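Local coordinates for protein annexin A8 (Homo sapiens, PDB 1W3W) that binds calcium and acidic phospholipids as a member of the annexin family and acts as an anticoagulant by indirectly inhibiting the thromboplastin-specific complex, at residues Pro94-Ala99 with Glu136-Ser141; Thr111-Ile116 with His237-Glu242. One frame throughout, in Å; residues are numbered along the deposited sequence.

Interaction 1. Residues Pro94-Ala99 with Glu136-Ser141; sequences PYRYEA and EEDYGS
Arg96 and Asp138 both turn their CG anti to the carbonyl carbon (chi1 -66° for the arginine), and a bend at chi3 of Arg96 carries its guanidinium across to the aspartate. The pair joins two helices of one annexin repeat, the second: the first turn of helix 96-107 meets the last turn of helix 125-139. The two side chains cross at about a right angle, with the guanidinium and carboxylate planes 63° apart, so the two groups do not meet in one plane. Instead NE of Arg96 donates to OD1 of Asp138 at 3.1 Å, a salt bridge made through the syn lone pair of that oxygen, while OD2 lies over one face of the guanidinium. The bond is bent, with an N-H...O angle of 140°.

Deeper in, Tyr139 brings the far end of its ring to the other helix, where CE2 lies 3.6 Å from the backbone O of Ala99 and 4.3 Å from CB of the same alanine. CB of Asp138 sits over the centre of one face of the ring. His103 stacks with the ring and Tyr135 meets it edge-to-face.

Beyond Tyr139, Gly140, with positive phi, is the first residue to leave the helix. At the start of the other helix, Tyr95 is the N-cap residue, and its backbone N donates a hydrogen bond to OE2 of Glu98, whose OE1 pairs with Arg123. Between the two helices a single water donates to Arg96 O and to Asp138 OD1, each at 2.7 Å, and is hydrogen-bonded to Tyr139 OH at 3.1 Å.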
ATOM      1  N   PRO A  94      -9.853   1.935  -7.017  1.00 15.99           N
ATOM      2  CA  PRO A  94      -9.184   0.958  -6.157  1.00 16.27           C
ATOM      3  C   PRO A  94      -8.950  -0.379  -6.891  1.00 16.12           C
ATOM      4  O   PRO A  94      -9.714  -0.735  -7.792  1.00 15.15           O
ATOM      5  CB  PRO A  94     -10.163   0.774  -4.994  1.00 16.82           C
ATOM      6  CG  PRO A  94     -11.348   1.531  -5.319  1.00 17.53           C
ATOM      7  CD  PRO A  94     -11.082   2.465  -6.416  1.00 16.39           C
ATOM      8  N   TYR A  95      -7.870  -1.066  -6.525  1.00 15.67           N
ATOM      9  CA  TYR A  95      -7.480  -2.365  -7.083  1.00 15.57           C
ATOM     10  C   TYR A  95      -6.796  -2.225  -8.424  1.00 15.65           C
ATOM     11  O   TYR A  95      -5.718  -2.778  -8.627  1.00 16.37           O
ATOM     12  CB  TYR A  95      -8.650  -3.378  -7.120  1.00 15.41           C
ATOM     13  CG  TYR A  95      -9.453  -3.356  -5.844  1.00 16.22           C
ATOM     14  CD1 TYR A  95      -8.814  -3.331  -4.605  1.00 15.31           C
ATOM     15  CD2 TYR A  95     -10.845  -3.290  -5.870  1.00 18.12           C
ATOM     16  CE1 TYR A  95      -9.531  -3.265  -3.430  1.00 18.80           C
ATOM     17  CE2 TYR A  95     -11.570  -3.222  -4.694  1.00 18.48           C
ATOM     18  CZ  TYR A  95     -10.908  -3.210  -3.482  1.00 19.62           C
ATOM     19  OH  TYR A  95     -11.621  -3.142  -2.314  1.00 23.20           O
ATOM     20  N   ARG A  96      -7.392  -1.484  -9.334  1.00 15.86           N
ATOM     21  CA  ARG A  96      -6.691  -1.077 -10.537  1.00 16.28           C
ATOM     22  C   ARG A  96      -5.489  -0.207 -10.215  1.00 15.36           C
ATOM     23  O   ARG A  96      -4.463  -0.324 -10.879  1.00 15.87           O
ATOM     24  CB  ARG A  96      -7.634  -0.351 -11.498  1.00 17.12           C
ATOM     25  CG  ARG A  96      -8.715  -1.262 -12.027  1.00 21.46           C
ATOM     26  CD  ARG A  96      -9.429  -0.759 -13.271  1.00 27.47           C
ATOM     27  NE  ARG A  96      -8.474  -0.262 -14.264  1.00 31.66           N
ATOM     28  CZ  ARG A  96      -8.778   0.545 -15.275  0.80 35.73           C
ATOM     29  NH1 ARG A  96     -10.029   0.961 -15.469  0.80 36.87           N
ATOM     30  NH2 ARG A  96      -7.817   0.941 -16.103  0.80 37.97           N
ATOM     31  N   TYR A  97      -5.584   0.621  -9.174  1.00 14.37           N
ATOM     32  CA  TYR A  97      -4.456   1.448  -8.757  1.00 13.92           C
ATOM     33  C   TYR A  97      -3.265   0.602  -8.322  1.00 13.88           C
ATOM     34  O   TYR A  97      -2.144   0.805  -8.791  1.00 14.20           O
ATOM     35  CB  TYR A  97      -4.854   2.373  -7.605  1.00 13.91           C
ATOM     36  CG  TYR A  97      -3.717   3.235  -7.128  1.00 13.50           C
ATOM     37  CD1 TYR A  97      -2.934   3.958  -8.034  1.00 13.82           C
ATOM     38  CD2 TYR A  97      -3.425   3.350  -5.775  1.00 13.32           C
ATOM     39  CE1 TYR A  97      -1.897   4.758  -7.596  1.00 12.97           C
ATOM     40  CE2 TYR A  97      -2.397   4.161  -5.335  1.00 14.56           C
ATOM     41  CZ  TYR A  97      -1.628   4.854  -6.248  1.00 14.00           C
ATOM     42  OH  TYR A  97      -0.592   5.651  -5.804  1.00 13.37           O
ATOM     43  N   GLU A  98      -3.513  -0.347  -7.423  1.00 14.01           N
ATOM     44  CA  GLU A  98      -2.463  -1.246  -6.937  1.00 13.93           C
ATOM     45  C   GLU A  98      -1.863  -2.096  -8.066  1.00 13.98           C
ATOM     46  O   GLU A  98      -0.654  -2.320  -8.106  1.00 13.26           O
ATOM     47  CB  GLU A  98      -2.983  -2.143  -5.804  1.00 14.08           C
ATOM     48  CG  GLU A  98      -3.164  -1.410  -4.485  1.00 14.47           C
ATOM     49  CD  GLU A  98      -4.564  -0.854  -4.294  1.00 14.73           C
ATOM     50  OE1 GLU A  98      -4.926  -0.608  -3.136  1.00 18.14           O
ATOM     51  OE2 GLU A  98      -5.310  -0.661  -5.277  1.00 13.91           O
ATOM     52  N   ALA A  99      -2.711  -2.560  -8.978  1.00 14.58           N
ATOM     53  CA  ALA A  99      -2.246  -3.284 -10.161  1.00 15.16           C
ATOM     54  C   ALA A  99      -1.279  -2.442 -10.996  1.00 15.75           C
ATOM     55  O   ALA A  99      -0.270  -2.960 -11.476  1.00 16.34           O
ATOM     56  CB  ALA A  99      -3.408  -3.726 -11.001  1.00 15.31           C
ATOM     57  N   GLU A 136      -4.470  -8.615 -14.670  1.00 28.00           N
ATOM     58  CA  GLU A 136      -4.589  -9.403 -15.895  1.00 30.43           C
ATOM     59  C   GLU A 136      -5.400  -8.678 -16.966  1.00 31.27           C
ATOM     60  O   GLU A 136      -5.047  -8.735 -18.146  1.00 31.34           O
ATOM     61  CB  GLU A 136      -5.175 -10.788 -15.618  1.00 31.33           C
ATOM     62  CG  GLU A 136      -4.556 -11.863 -16.502  1.00 34.58           C
ATOM     63  CD  GLU A 136      -5.406 -13.108 -16.588  1.00 39.38           C
ATOM     64  OE1 GLU A 136      -5.786 -13.636 -15.516  1.00 42.95           O
ATOM     65  OE2 GLU A 136      -5.697 -13.550 -17.728  1.00 43.26           O
ATOM     66  N   GLU A 137      -6.456  -7.979 -16.548  1.00 32.14           N
ATOM     67  CA  GLU A 137      -7.308  -7.206 -17.457  1.00 33.25           C
ATOM     68  C   GLU A 137      -6.558  -6.059 -18.131  1.00 33.55           C
ATOM     69  O   GLU A 137      -6.746  -5.806 -19.316  1.00 33.50           O
ATOM     70  CB  GLU A 137      -8.542  -6.649 -16.722  1.00 33.71           C
ATOM     71  CG  GLU A 137      -9.682  -7.645 -16.549  1.00 35.94           C
ATOM     72  CD  GLU A 137     -10.774  -7.161 -15.591  1.00 39.87           C
ATOM     73  OE1 GLU A 137     -10.788  -5.953 -15.247  1.00 40.53           O
ATOM     74  OE2 GLU A 137     -11.630  -7.997 -15.178  1.00 42.00           O
ATOM     75  N   ASP A 138      -5.692  -5.381 -17.384  1.00 33.74           N
ATOM     76  CA  ASP A 138      -5.042  -4.177 -17.876  1.00 34.03           C
ATOM     77  C   ASP A 138      -3.724  -4.471 -18.575  1.00 33.85           C
ATOM     78  O   ASP A 138      -3.332  -3.722 -19.461  1.00 33.67           O
ATOM     79  CB  ASP A 138      -4.792  -3.187 -16.734  1.00 34.25           C
ATOM     80  CG  ASP A 138      -6.062  -2.520 -16.256  1.00 35.45           C
ATOM     81  OD1 ASP A 138      -6.039  -1.949 -15.150  1.00 34.12           O
ATOM     82  OD2 ASP A 138      -7.131  -2.529 -16.910  1.00 37.46           O
ATOM     83  N   TYR A 139      -3.037  -5.539 -18.172  1.00 33.51           N
ATOM     84  CA  TYR A 139      -1.665  -5.793 -18.641  1.00 33.50           C
ATOM     85  C   TYR A 139      -1.476  -7.128 -19.360  1.00 33.93           C
ATOM     86  O   TYR A 139      -0.384  -7.407 -19.858  1.00 34.41           O
ATOM     87  CB  TYR A 139      -0.667  -5.645 -17.479  1.00 33.16           C
ATOM     88  CG  TYR A 139      -0.854  -4.326 -16.785  1.00 31.38           C
ATOM     89  CD1 TYR A 139      -0.604  -3.136 -17.456  1.00 30.19           C
ATOM     90  CD2 TYR A 139      -1.350  -4.259 -15.488  1.00 30.61           C
ATOM     91  CE1 TYR A 139      -0.821  -1.909 -16.852  1.00 29.66           C
ATOM     92  CE2 TYR A 139      -1.563  -3.039 -14.871  1.00 29.39           C
ATOM     93  CZ  TYR A 139      -1.300  -1.870 -15.562  1.00 28.88           C
ATOM     94  OH  TYR A 139      -1.517  -0.664 -14.973  1.00 27.85           O
ATOM     95  N   GLY A 140      -2.529  -7.940 -19.415  1.00 34.03           N
ATOM     96  CA  GLY A 140      -2.538  -9.153 -20.222  1.00 34.38           C
ATOM     97  C   GLY A 140      -1.622 -10.283 -19.782  1.00 34.29           C
ATOM     98  O   GLY A 140      -1.360 -11.199 -20.564  1.00 35.09           O
ATOM     99  N   SER A 141      -1.116 -10.219 -18.554  1.00 33.58           N
ATOM    100  CA  SER A 141      -0.371 -11.332 -17.960  1.00 32.98           C
ATOM    101  C   SER A 141      -0.811 -11.536 -16.517  1.00 31.88           C
ATOM    102  O   SER A 141      -1.394 -10.648 -15.893  1.00 31.72           O
ATOM    103  CB  SER A 141       1.137 -11.091 -18.005  1.00 33.26           C
ATOM    104  OG  SER A 141       1.466  -9.800 -17.524  1.00 34.87           O
TER
HETATM  105  O   HOH W   1      -4.236  -0.805 -13.496  1.00 32.75           O

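Interaction 2. Residues Thr111-Ile116 with His237-Glu242; sequences TKEGVI and HGSLEE
The backbones of Glu113 and Ser239 approach to 7.3 Å between CA atoms, each residue in the opening turn of its helix, with an inverse gamma turn centred on Lys112 leading into the first. From there Glu113 reaches over with its chain extended beyond CG, and OG of Ser239 donates to its OE2 in a short hydrogen bond of 2.5 Å. The hydroxyl meets this oxygen nearly in line with the CD-OE2 bond. Because helix 113-122 belongs to the second annexin repeat and helix 238-252 to the third, the bond bridges two repeats of the four-repeat, all-helical annexin fold. Leu155 of helix 153-163 touches both Glu113 and Ser239. An alanine in place of Glu113 would probably leave the Ser239 hydroxyl without its acceptor across the interface and open a gap beside Leu155.

One turn further along, Glu242 has CG anti to its own N (chi1 -169°), and its extended chain brings OE1 to 3.7 Å from CA of Gly114. A water links the same two residues, donating to Glu242 OE1 at 2.5 Å and to Gly114 O at 2.9 Å. The carboxylates of Glu113 and Glu242 remain apart, OE2 to OE2 6.7 Å.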
ATOM      1  N   THR A 111      13.871  -3.906 -10.100  1.00 25.98           N
ATOM      2  CA  THR A 111      12.582  -4.257  -9.525  1.00 25.45           C
ATOM      3  C   THR A 111      12.434  -3.464  -8.235  1.00 24.52           C
ATOM      4  O   THR A 111      13.364  -3.403  -7.442  1.00 23.79           O
ATOM      5  CB  THR A 111      12.529  -5.758  -9.249  1.00 25.79           C
ATOM      6  OG1 THR A 111      12.713  -6.479 -10.471  1.00 26.49           O
ATOM      7  CG2 THR A 111      11.128  -6.188  -8.764  1.00 26.49           C
ATOM      8  N   LYS A 112      11.281  -2.833  -8.044  1.00 23.20           N
ATOM      9  CA  LYS A 112      11.006  -2.110  -6.812  1.00 23.11           C
ATOM     10  C   LYS A 112      10.339  -3.111  -5.873  1.00 21.72           C
ATOM     11  O   LYS A 112       9.117  -3.150  -5.743  1.00 20.63           O
ATOM     12  CB  LYS A 112      10.116  -0.884  -7.078  1.00 23.15           C
ATOM     13  CG  LYS A 112      10.766   0.187  -7.947  1.00 26.01           C
ATOM     14  CD  LYS A 112       9.822   1.355  -8.193  1.00 29.36           C
ATOM     15  CE  LYS A 112      10.447   2.437  -9.082  1.00 31.82           C
ATOM     16  NZ  LYS A 112       9.621   2.673 -10.318  1.00 33.96           N
ATOM     17  N   GLU A 113      11.170  -3.946  -5.260  1.00 20.69           N
ATOM     18  CA  GLU A 113      10.702  -5.076  -4.472  1.00 20.80           C
ATOM     19  C   GLU A 113       9.892  -4.591  -3.278  1.00 19.59           C
ATOM     20  O   GLU A 113       8.930  -5.228  -2.895  1.00 18.41           O
ATOM     21  CB  GLU A 113      11.880  -5.951  -4.005  1.00 21.66           C
ATOM     22  CG  GLU A 113      12.612  -6.618  -5.164  1.00 25.31           C
ATOM     23  CD  GLU A 113      13.778  -7.495  -4.739  1.00 30.41           C
ATOM     24  OE1 GLU A 113      14.104  -8.436  -5.503  1.00 34.99           O
ATOM     25  OE2 GLU A 113      14.371  -7.254  -3.661  1.00 33.28           O
ATOM     26  N   GLY A 114      10.282  -3.446  -2.729  1.00 18.74           N
ATOM     27  CA  GLY A 114       9.588  -2.831  -1.614  1.00 18.18           C
ATOM     28  C   GLY A 114       8.126  -2.511  -1.898  1.00 17.47           C
ATOM     29  O   GLY A 114       7.300  -2.638  -1.014  1.00 17.19           O
ATOM     30  N   VAL A 115       7.816  -2.100  -3.125  1.00 16.75           N
ATOM     31  CA  VAL A 115       6.447  -1.817  -3.537  1.00 16.05           C
ATOM     32  C   VAL A 115       5.639  -3.102  -3.511  1.00 15.53           C
ATOM     33  O   VAL A 115       4.525  -3.140  -2.991  1.00 14.21           O
ATOM     34  CB  VAL A 115       6.386  -1.185  -4.965  1.00 16.26           C
ATOM     35  CG1 VAL A 115       4.944  -1.056  -5.446  1.00 16.88           C
ATOM     36  CG2 VAL A 115       7.056   0.167  -4.978  1.00 16.65           C
ATOM     37  N   ILE A 116       6.225  -4.166  -4.055  1.00 14.86           N
ATOM     38  CA  ILE A 116       5.549  -5.453  -4.157  1.00 14.75           C
ATOM     39  C   ILE A 116       5.282  -6.058  -2.779  1.00 14.64           C
ATOM     40  O   ILE A 116       4.192  -6.550  -2.523  1.00 14.21           O
ATOM     41  CB  ILE A 116       6.360  -6.461  -5.038  1.00 15.20           C
ATOM     42  CG1 ILE A 116       6.653  -5.860  -6.422  1.00 16.17           C
ATOM     43  CG2 ILE A 116       5.562  -7.766  -5.188  1.00 14.91           C
ATOM     44  CD1 ILE A 116       7.664  -6.671  -7.283  1.00 19.97           C
ATOM     45  N   HIS A 237      18.235 -11.374   6.234  1.00 32.06           N
ATOM     46  CA  HIS A 237      18.686 -10.070   5.750  1.00 32.49           C
ATOM     47  C   HIS A 237      17.988  -9.670   4.449  1.00 31.23           C
ATOM     48  O   HIS A 237      17.328 -10.486   3.801  1.00 31.30           O
ATOM     49  CB  HIS A 237      20.210 -10.076   5.547  1.00 33.22           C
ATOM     50  CG  HIS A 237      20.690 -11.151   4.618  1.00 36.51           C
ATOM     51  ND1 HIS A 237      20.719 -12.483   4.974  1.00 40.71           N
ATOM     52  CD2 HIS A 237      21.154 -11.091   3.345  1.00 39.46           C
ATOM     53  CE1 HIS A 237      21.174 -13.198   3.957  1.00 42.16           C
ATOM     54  NE2 HIS A 237      21.444 -12.377   2.956  1.00 41.03           N
ATOM     55  N   GLY A 238      18.138  -8.402   4.091  1.00 30.39           N
ATOM     56  CA  GLY A 238      17.715  -7.901   2.794  1.00 29.85           C
ATOM     57  C   GLY A 238      16.209  -7.886   2.594  1.00 29.11           C
ATOM     58  O   GLY A 238      15.443  -7.589   3.510  1.00 28.13           O
ATOM     59  N   SER A 239      15.797  -8.214   1.378  1.00 28.18           N
ATOM     60  CA  SER A 239      14.391  -8.190   1.001  1.00 27.73           C
ATOM     61  C   SER A 239      13.556  -9.224   1.744  1.00 26.51           C
ATOM     62  O   SER A 239      12.417  -8.943   2.094  1.00 25.55           O
ATOM     63  CB  SER A 239      14.247  -8.388  -0.505  1.00 27.93           C
ATOM     64  OG  SER A 239      14.493  -7.154  -1.152  1.00 30.67           O
ATOM     65  N   LEU A 240      14.113 -10.413   1.969  1.00 25.34           N
ATOM     66  CA  LEU A 240      13.400 -11.449   2.713  1.00 24.89           C
ATOM     67  C   LEU A 240      13.064 -10.964   4.134  1.00 23.70           C
ATOM     68  O   LEU A 240      11.949 -11.145   4.598  1.00 23.10           O
ATOM     69  CB  LEU A 240      14.195 -12.767   2.760  1.00 25.13           C
ATOM     70  CG  LEU A 240      13.471 -13.933   3.460  1.00 26.25           C
ATOM     71  CD1 LEU A 240      12.211 -14.322   2.690  1.00 27.69           C
ATOM     72  CD2 LEU A 240      14.382 -15.146   3.636  1.00 26.68           C
ATOM     73  N   GLU A 241      14.026 -10.325   4.793  1.00 22.87           N
ATOM     74  CA  GLU A 241      13.815  -9.724   6.111  1.00 22.21           C
ATOM     75  C   GLU A 241      12.687  -8.686   6.094  1.00 21.42           C
ATOM     76  O   GLU A 241      11.788  -8.715   6.950  1.00 20.04           O
ATOM     77  CB  GLU A 241      15.109  -9.069   6.629  1.00 22.86           C
ATOM     78  CG  GLU A 241      14.999  -8.498   8.049  1.00 24.53           C
ATOM     79  CD  GLU A 241      16.171  -7.615   8.463  1.00 28.04           C
ATOM     80  OE1 GLU A 241      17.179  -7.563   7.733  1.00 32.07           O
ATOM     81  OE2 GLU A 241      16.082  -6.953   9.524  1.00 30.55           O
ATOM     82  N   GLU A 242      12.742  -7.777   5.119  1.00 20.67           N
ATOM     83  CA  GLU A 242      11.723  -6.737   4.945  1.00 20.51           C
ATOM     84  C   GLU A 242      10.340  -7.356   4.809  1.00 19.15           C
ATOM     85  O   GLU A 242       9.390  -6.912   5.457  1.00 19.85           O
ATOM     86  CB  GLU A 242      12.035  -5.867   3.713  1.00 20.62           C
ATOM     87  CG  GLU A 242      11.199  -4.588   3.587  1.00 23.03           C
ATOM     88  CD  GLU A 242      11.590  -3.734   2.373  1.00 26.41           C
ATOM     89  OE1 GLU A 242      10.769  -2.909   1.902  1.00 27.27           O
ATOM     90  OE2 GLU A 242      12.723  -3.896   1.873  1.00 29.46           O
TER
HETATM   91  O   HOH W   2       8.295  -2.966   1.674  1.00 14.13           O

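From the N terminus, the chain passes through the first repeat before reaching helix 96-107, where interaction 1 begins, and then helix 113-122, where interaction 2 begins. It next runs through helix 125-139, and residues 136-141 close the shorter loop, with 36 residues between its segments and wholly inside the second repeat. The longer loop stays open through the rest of that repeat and most of the third, closing at 237-242 after 120 intervening residues. Because the segments alternate, the loops cross. Interaction 1 joins helices within one repeat, whereas interaction 2 fastens that repeat to the next. Their centres are 21 Å apart and their nearest atoms about 6 Å, without touching.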